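Local coordinates for EtuB protein (Clostridium kluyveri DSM 555, PDB 3IO0) that forms trimers of tandem bacterial microcompartment domains that probably build the shell of a compartment associated with ethanol utilisation, at residues A164-T174 with T192-S203. Residues are numbered along the deposited sequence; the frame is centred on the assembly and turned at random.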
ATOM      1  N   ALA A 164      22.609 -11.278 -10.296  1.00 52.16           N
ATOM      2  CA  ALA A 164      23.547 -10.255  -9.868  1.00 52.31           C
ATOM      3  C   ALA A 164      24.601 -10.869  -8.957  1.00 52.58           C
ATOM      4  O   ALA A 164      25.790 -10.629  -9.138  1.00 53.09           O
ATOM      5  CB  ALA A 164      22.833  -9.139  -9.168  1.00 52.12           C
ATOM      6  N   LEU A 165      24.162 -11.685  -8.003  1.00 52.64           N
ATOM      7  CA  LEU A 165      25.045 -12.229  -6.976  1.00 52.72           C
ATOM      8  C   LEU A 165      25.939 -13.338  -7.517  1.00 52.96           C
ATOM      9  O   LEU A 165      27.084 -13.524  -7.064  1.00 52.79           O
ATOM     10  CB  LEU A 165      24.211 -12.755  -5.812  1.00 52.77           C
ATOM     11  CG  LEU A 165      23.408 -11.740  -4.999  1.00 52.72           C
ATOM     12  CD1 LEU A 165      22.354 -12.449  -4.177  1.00 52.46           C
ATOM     13  CD2 LEU A 165      24.327 -10.946  -4.098  1.00 52.93           C
ATOM     14  N   LYS A 166      25.391 -14.077  -8.480  1.00 53.35           N
ATOM     15  CA  LYS A 166      26.110 -15.136  -9.181  1.00 53.67           C
ATOM     16  C   LYS A 166      27.234 -14.553 -10.042  1.00 53.77           C
ATOM     17  O   LYS A 166      28.325 -15.103 -10.086  1.00 53.72           O
ATOM     18  CB  LYS A 166      25.146 -15.942 -10.058  1.00 53.63           C
ATOM     19  CG  LYS A 166      24.328 -17.022  -9.336  1.00 54.18           C
ATOM     20  CD  LYS A 166      23.071 -17.318 -10.164  1.00 55.85           C
ATOM     21  CE  LYS A 166      22.753 -18.813 -10.323  1.00 55.74           C
ATOM     22  NZ  LYS A 166      21.774 -19.309  -9.342  1.00 55.31           N
ATOM     23  N   THR A 167      26.953 -13.421 -10.687  1.00 54.00           N
ATOM     24  CA  THR A 167      27.829 -12.802 -11.681  1.00 54.21           C
ATOM     25  C   THR A 167      29.216 -12.381 -11.199  1.00 54.64           C
ATOM     26  O   THR A 167      30.183 -12.487 -11.954  1.00 55.05           O
ATOM     27  CB  THR A 167      27.137 -11.587 -12.317  1.00 54.15           C
ATOM     28  OG1 THR A 167      26.158 -12.051 -13.245  1.00 54.35           O
ATOM     29  CG2 THR A 167      28.126 -10.684 -13.050  1.00 54.24           C
ATOM     30  N   ALA A 168      29.327 -11.891  -9.970  1.00 54.77           N
ATOM     31  CA  ALA A 168      30.596 -11.330  -9.517  1.00 54.94           C
ATOM     32  C   ALA A 168      30.744 -11.424  -8.016  1.00 55.32           C
ATOM     33  O   ALA A 168      29.843 -11.907  -7.318  1.00 55.92           O
ATOM     34  CB  ALA A 168      30.734  -9.884  -9.982  1.00 54.89           C
ATOM     35  N   ASP A 169      31.889 -10.974  -7.513  1.00 55.42           N
ATOM     36  CA  ASP A 169      32.159 -11.066  -6.092  1.00 55.72           C
ATOM     37  C   ASP A 169      31.714  -9.787  -5.380  1.00 55.08           C
ATOM     38  O   ASP A 169      32.475  -8.820  -5.259  1.00 55.20           O
ATOM     39  CB  ASP A 169      33.636 -11.397  -5.829  1.00 56.27           C
ATOM     40  CG  ASP A 169      33.948 -11.535  -4.333  1.00 59.23           C
ATOM     41  OD1 ASP A 169      33.064 -11.994  -3.564  1.00 62.86           O
ATOM     42  OD2 ASP A 169      35.077 -11.183  -3.913  1.00 61.69           O
ATOM     43  N   VAL A 170      30.466  -9.787  -4.919  1.00 54.33           N
ATOM     44  CA  VAL A 170      29.870  -8.610  -4.278  1.00 53.45           C
ATOM     45  C   VAL A 170      29.218  -8.982  -2.947  1.00 53.35           C
ATOM     46  O   VAL A 170      28.770 -10.119  -2.771  1.00 53.59           O
ATOM     47  CB  VAL A 170      28.828  -7.919  -5.194  1.00 53.20           C
ATOM     48  CG1 VAL A 170      29.512  -7.219  -6.361  1.00 52.54           C
ATOM     49  CG2 VAL A 170      27.791  -8.919  -5.699  1.00 52.53           C
ATOM     50  N   LYS A 171      29.179  -8.033  -2.010  1.00 52.84           N
ATOM     51  CA  LYS A 171      28.470  -8.222  -0.741  1.00 52.20           C
ATOM     52  C   LYS A 171      26.974  -7.960  -0.931  1.00 51.35           C
ATOM     53  O   LYS A 171      26.583  -7.033  -1.664  1.00 51.16           O
ATOM     54  CB  LYS A 171      29.005  -7.276   0.332  1.00 52.50           C
ATOM     55  CG  LYS A 171      30.487  -7.354   0.607  1.00 54.49           C
ATOM     56  CD  LYS A 171      30.805  -6.484   1.821  1.00 59.37           C
ATOM     57  CE  LYS A 171      32.180  -6.790   2.439  1.00 61.81           C
ATOM     58  NZ  LYS A 171      33.291  -6.115   1.696  1.00 62.77           N
ATOM     59  N   LEU A 172      26.148  -8.780  -0.274  1.00 50.16           N
ATOM     60  CA  LEU A 172      24.704  -8.568  -0.234  1.00 48.84           C
ATOM     61  C   LEU A 172      24.413  -7.688   0.960  1.00 48.06           C
ATOM     62  O   LEU A 172      24.607  -8.103   2.092  1.00 47.98           O
ATOM     63  CB  LEU A 172      23.965  -9.890  -0.056  1.00 48.81           C
ATOM     64  CG  LEU A 172      22.516 -10.076  -0.532  1.00 48.91           C
ATOM     65  CD1 LEU A 172      21.726 -10.862   0.517  1.00 49.12           C
ATOM     66  CD2 LEU A 172      21.802  -8.777  -0.857  1.00 47.91           C
ATOM     67  N   ILE A 173      23.946  -6.472   0.714  1.00 47.22           N
ATOM     68  CA  ILE A 173      23.737  -5.526   1.804  1.00 46.23           C
ATOM     69  C   ILE A 173      22.284  -5.519   2.256  1.00 45.56           C
ATOM     70  O   ILE A 173      22.015  -5.493   3.455  1.00 45.61           O
ATOM     71  CB  ILE A 173      24.259  -4.112   1.441  1.00 46.16           C
ATOM     72  CG1 ILE A 173      25.716  -4.187   0.993  1.00 45.61           C
ATOM     73  CG2 ILE A 173      24.127  -3.137   2.607  1.00 46.17           C
ATOM     74  CD1 ILE A 173      26.659  -4.727   2.032  1.00 45.11           C
ATOM     75  N   THR A 174      21.359  -5.579   1.306  1.00 44.79           N
ATOM     76  CA  THR A 174      19.929  -5.549   1.617  1.00 44.42           C
ATOM     77  C   THR A 174      19.160  -6.573   0.801  1.00 44.07           C
ATOM     78  O   THR A 174      19.305  -6.621  -0.419  1.00 44.64           O
ATOM     79  CB  THR A 174      19.334  -4.148   1.318  1.00 44.36           C
ATOM     80  OG1 THR A 174      19.867  -3.190   2.245  1.00 44.95           O
ATOM     81  CG2 THR A 174      17.812  -4.162   1.395  1.00 43.57           C
ATOM     82  N   THR A 192      20.444  -5.020  -2.629  1.00 49.22           N
ATOM     83  CA  THR A 192      21.370  -3.929  -2.477  1.00 49.77           C
ATOM     84  C   THR A 192      22.756  -4.516  -2.344  1.00 50.44           C
ATOM     85  O   THR A 192      22.970  -5.469  -1.591  1.00 50.66           O
ATOM     86  CB  THR A 192      20.955  -3.067  -1.298  1.00 49.67           C
ATOM     87  OG1 THR A 192      20.386  -1.863  -1.808  1.00 50.30           O
ATOM     88  CG2 THR A 192      22.108  -2.735  -0.405  1.00 49.21           C
ATOM     89  N   ILE A 193      23.693  -3.949  -3.090  1.00 51.19           N
ATOM     90  CA  ILE A 193      24.983  -4.597  -3.311  1.00 51.66           C
ATOM     91  C   ILE A 193      26.172  -3.647  -3.144  1.00 51.90           C
ATOM     92  O   ILE A 193      26.088  -2.475  -3.523  1.00 52.06           O
ATOM     93  CB  ILE A 193      24.917  -5.388  -4.651  1.00 51.78           C
ATOM     94  CG1 ILE A 193      24.902  -6.869  -4.317  1.00 52.91           C
ATOM     95  CG2 ILE A 193      25.996  -5.013  -5.677  1.00 50.80           C
ATOM     96  CD1 ILE A 193      24.167  -7.699  -5.324  1.00 56.42           C
ATOM     97  N   SER A 194      27.249  -4.141  -2.533  1.00 52.09           N
ATOM     98  CA  SER A 194      28.486  -3.352  -2.370  1.00 52.58           C
ATOM     99  C   SER A 194      29.735  -4.161  -2.746  1.00 53.09           C
ATOM    100  O   SER A 194      29.699  -5.397  -2.767  1.00 53.23           O
ATOM    101  CB  SER A 194      28.613  -2.808  -0.941  1.00 52.37           C
ATOM    102  OG  SER A 194      29.690  -1.891  -0.812  1.00 51.92           O
ATOM    103  N   GLY A 195      30.829  -3.464  -3.043  1.00 53.36           N
ATOM    104  CA  GLY A 195      32.087  -4.122  -3.397  1.00 54.01           C
ATOM    105  C   GLY A 195      32.946  -3.233  -4.262  1.00 54.51           C
ATOM    106  O   GLY A 195      32.784  -2.015  -4.243  1.00 54.98           O
ATOM    107  N   ASP A 196      33.862  -3.826  -5.020  1.00 54.89           N
ATOM    108  CA  ASP A 196      34.684  -3.036  -5.944  1.00 55.61           C
ATOM    109  C   ASP A 196      33.855  -2.586  -7.128  1.00 55.44           C
ATOM    110  O   ASP A 196      32.998  -3.332  -7.603  1.00 55.68           O
ATOM    111  CB  ASP A 196      35.905  -3.828  -6.417  1.00 56.11           C
ATOM    112  CG  ASP A 196      36.882  -4.132  -5.277  1.00 57.98           C
ATOM    113  OD1 ASP A 196      36.970  -3.323  -4.310  1.00 58.25           O
ATOM    114  OD2 ASP A 196      37.562  -5.189  -5.352  1.00 59.88           O
ATOM    115  N   SER A 197      34.106  -1.373  -7.606  1.00 55.16           N
ATOM    116  CA  SER A 197      33.330  -0.828  -8.719  1.00 55.15           C
ATOM    117  C   SER A 197      33.177  -1.817  -9.881  1.00 55.15           C
ATOM    118  O   SER A 197      32.056  -2.064 -10.345  1.00 55.34           O
ATOM    119  CB  SER A 197      33.943   0.472  -9.217  1.00 55.14           C
ATOM    120  OG  SER A 197      35.288   0.266  -9.579  1.00 55.61           O
ATOM    121  N   GLY A 198      34.296  -2.387 -10.334  1.00 54.87           N
ATOM    122  CA  GLY A 198      34.289  -3.362 -11.426  1.00 54.43           C
ATOM    123  C   GLY A 198      33.314  -4.501 -11.180  1.00 54.22           C
ATOM    124  O   GLY A 198      32.498  -4.837 -12.054  1.00 54.02           O
ATOM    125  N   ALA A 199      33.400  -5.078  -9.978  1.00 53.88           N
ATOM    126  CA  ALA A 199      32.528  -6.169  -9.544  1.00 53.33           C
ATOM    127  C   ALA A 199      31.055  -5.736  -9.532  1.00 53.18           C
ATOM    128  O   ALA A 199      30.193  -6.397 -10.134  1.00 53.04           O
ATOM    129  CB  ALA A 199      32.965  -6.675  -8.171  1.00 53.05           C
ATOM    130  N   VAL A 200      30.784  -4.611  -8.872  1.00 52.80           N
ATOM    131  CA  VAL A 200      29.429  -4.078  -8.756  1.00 52.54           C
ATOM    132  C   VAL A 200      28.817  -3.791 -10.132  1.00 52.73           C
ATOM    133  O   VAL A 200      27.687  -4.197 -10.415  1.00 52.74           O
ATOM    134  CB  VAL A 200      29.386  -2.832  -7.828  1.00 52.40           C
ATOM    135  CG1 VAL A 200      28.013  -2.198  -7.821  1.00 51.74           C
ATOM    136  CG2 VAL A 200      29.790  -3.206  -6.401  1.00 52.06           C
ATOM    137  N   LEU A 201      29.575  -3.126 -10.998  1.00 52.96           N
ATOM    138  CA  LEU A 201      29.105  -2.828 -12.353  1.00 53.31           C
ATOM    139  C   LEU A 201      28.803  -4.085 -13.177  1.00 53.85           C
ATOM    140  O   LEU A 201      27.810  -4.141 -13.907  1.00 53.78           O
ATOM    141  CB  LEU A 201      30.097  -1.920 -13.079  1.00 52.98           C
ATOM    142  CG  LEU A 201      29.966  -0.448 -12.680  1.00 52.60           C
ATOM    143  CD1 LEU A 201      31.247   0.324 -12.944  1.00 51.52           C
ATOM    144  CD2 LEU A 201      28.759   0.201 -13.362  1.00 51.73           C
ATOM    145  N   GLN A 202      29.653  -5.096 -13.039  1.00 54.50           N
ATOM    146  CA  GLN A 202      29.479  -6.356 -13.756  1.00 55.22           C
ATOM    147  C   GLN A 202      28.165  -7.055 -13.340  1.00 55.10           C
ATOM    148  O   GLN A 202      27.414  -7.551 -14.205  1.00 55.09           O
ATOM    149  CB  GLN A 202      30.687  -7.246 -13.491  1.00 55.24           C
ATOM    150  CG  GLN A 202      31.054  -8.236 -14.585  1.00 55.76           C
ATOM    151  CD  GLN A 202      32.100  -9.239 -14.090  1.00 56.42           C
ATOM    152  OE1 GLN A 202      32.016 -10.433 -14.385  1.00 58.97           O
ATOM    153  NE2 GLN A 202      33.070  -8.760 -13.305  1.00 56.75           N
ATOM    154  N   SER A 203      27.897  -7.064 -12.023  1.00 54.80           N
ATOM    155  CA  SER A 203      26.653  -7.601 -11.441  1.00 54.23           C
ATOM    156  C   SER A 203      25.419  -6.839 -11.903  1.00 53.91           C
ATOM    157  O   SER A 203      24.458  -7.431 -12.394  1.00 54.04           O
ATOM    158  CB  SER A 203      26.705  -7.556  -9.919  1.00 54.10           C
ATOM    159  OG  SER A 203      27.541  -8.565  -9.409  1.00 54.54           O
TER
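Val170 sits where strand and helix packing join, and its two methyls part company. With CG1 anti to the carbonyl carbon (chi1 -71°), that methyl reaches the helix that begins at Ser197, lying 3.9 Å from Ala199 CB and close to CG2 of Val200. CG2 turns instead to Ile193, meeting its CG1 at 3.8 Å as the two side chains cross at a slant. Ile193 also reaches Leu165 through its CD1, which is 3.5 Å from Leu165 CD2, so one isoleucine bridges Val170 and the end of helix 154-167.

The last turn of helix 154-167 is tied to helix 197-217 by Ser203. Its OG donates to the carbonyl O of Ala164 (2.7 Å), approaching tilted from the carbonyl plane, and so spends the hydroxyl on the neighbouring helix; the methyl of Ala168 lies against Ser203 OG and also meets Ala199 O. Thr167 turns CG2 onto the backbone at Gln202, its OG1 being bonded back to Thr163 O.

On the strand side, Lys171 and Ser194 form an antiparallel hydrogen-bonded pair, with Lys171 N to Ser194 O at 2.8 Å. The regular ladder then gives way to a classic beta bulge: Ile173 and Thr174 both face Thr192, whose O takes Ile173 N at 2.7 Å and, weakly, Thr174 N. Thr192 CG2 fits against CB of Ile173, while its CB abuts that of Thr174.

The contact belongs to the second BMC domain, pairing strand 171-176, outermost of its sheet within this chain, with strand 189-195 and helix 154-167 with helix 197-217. Strand 145-152 flanks the other edge of 189-195, placing Met149 against Ala164 and Ile193, and a second subunit packs its Leu27 on Leu165 and its His30 on Leu172.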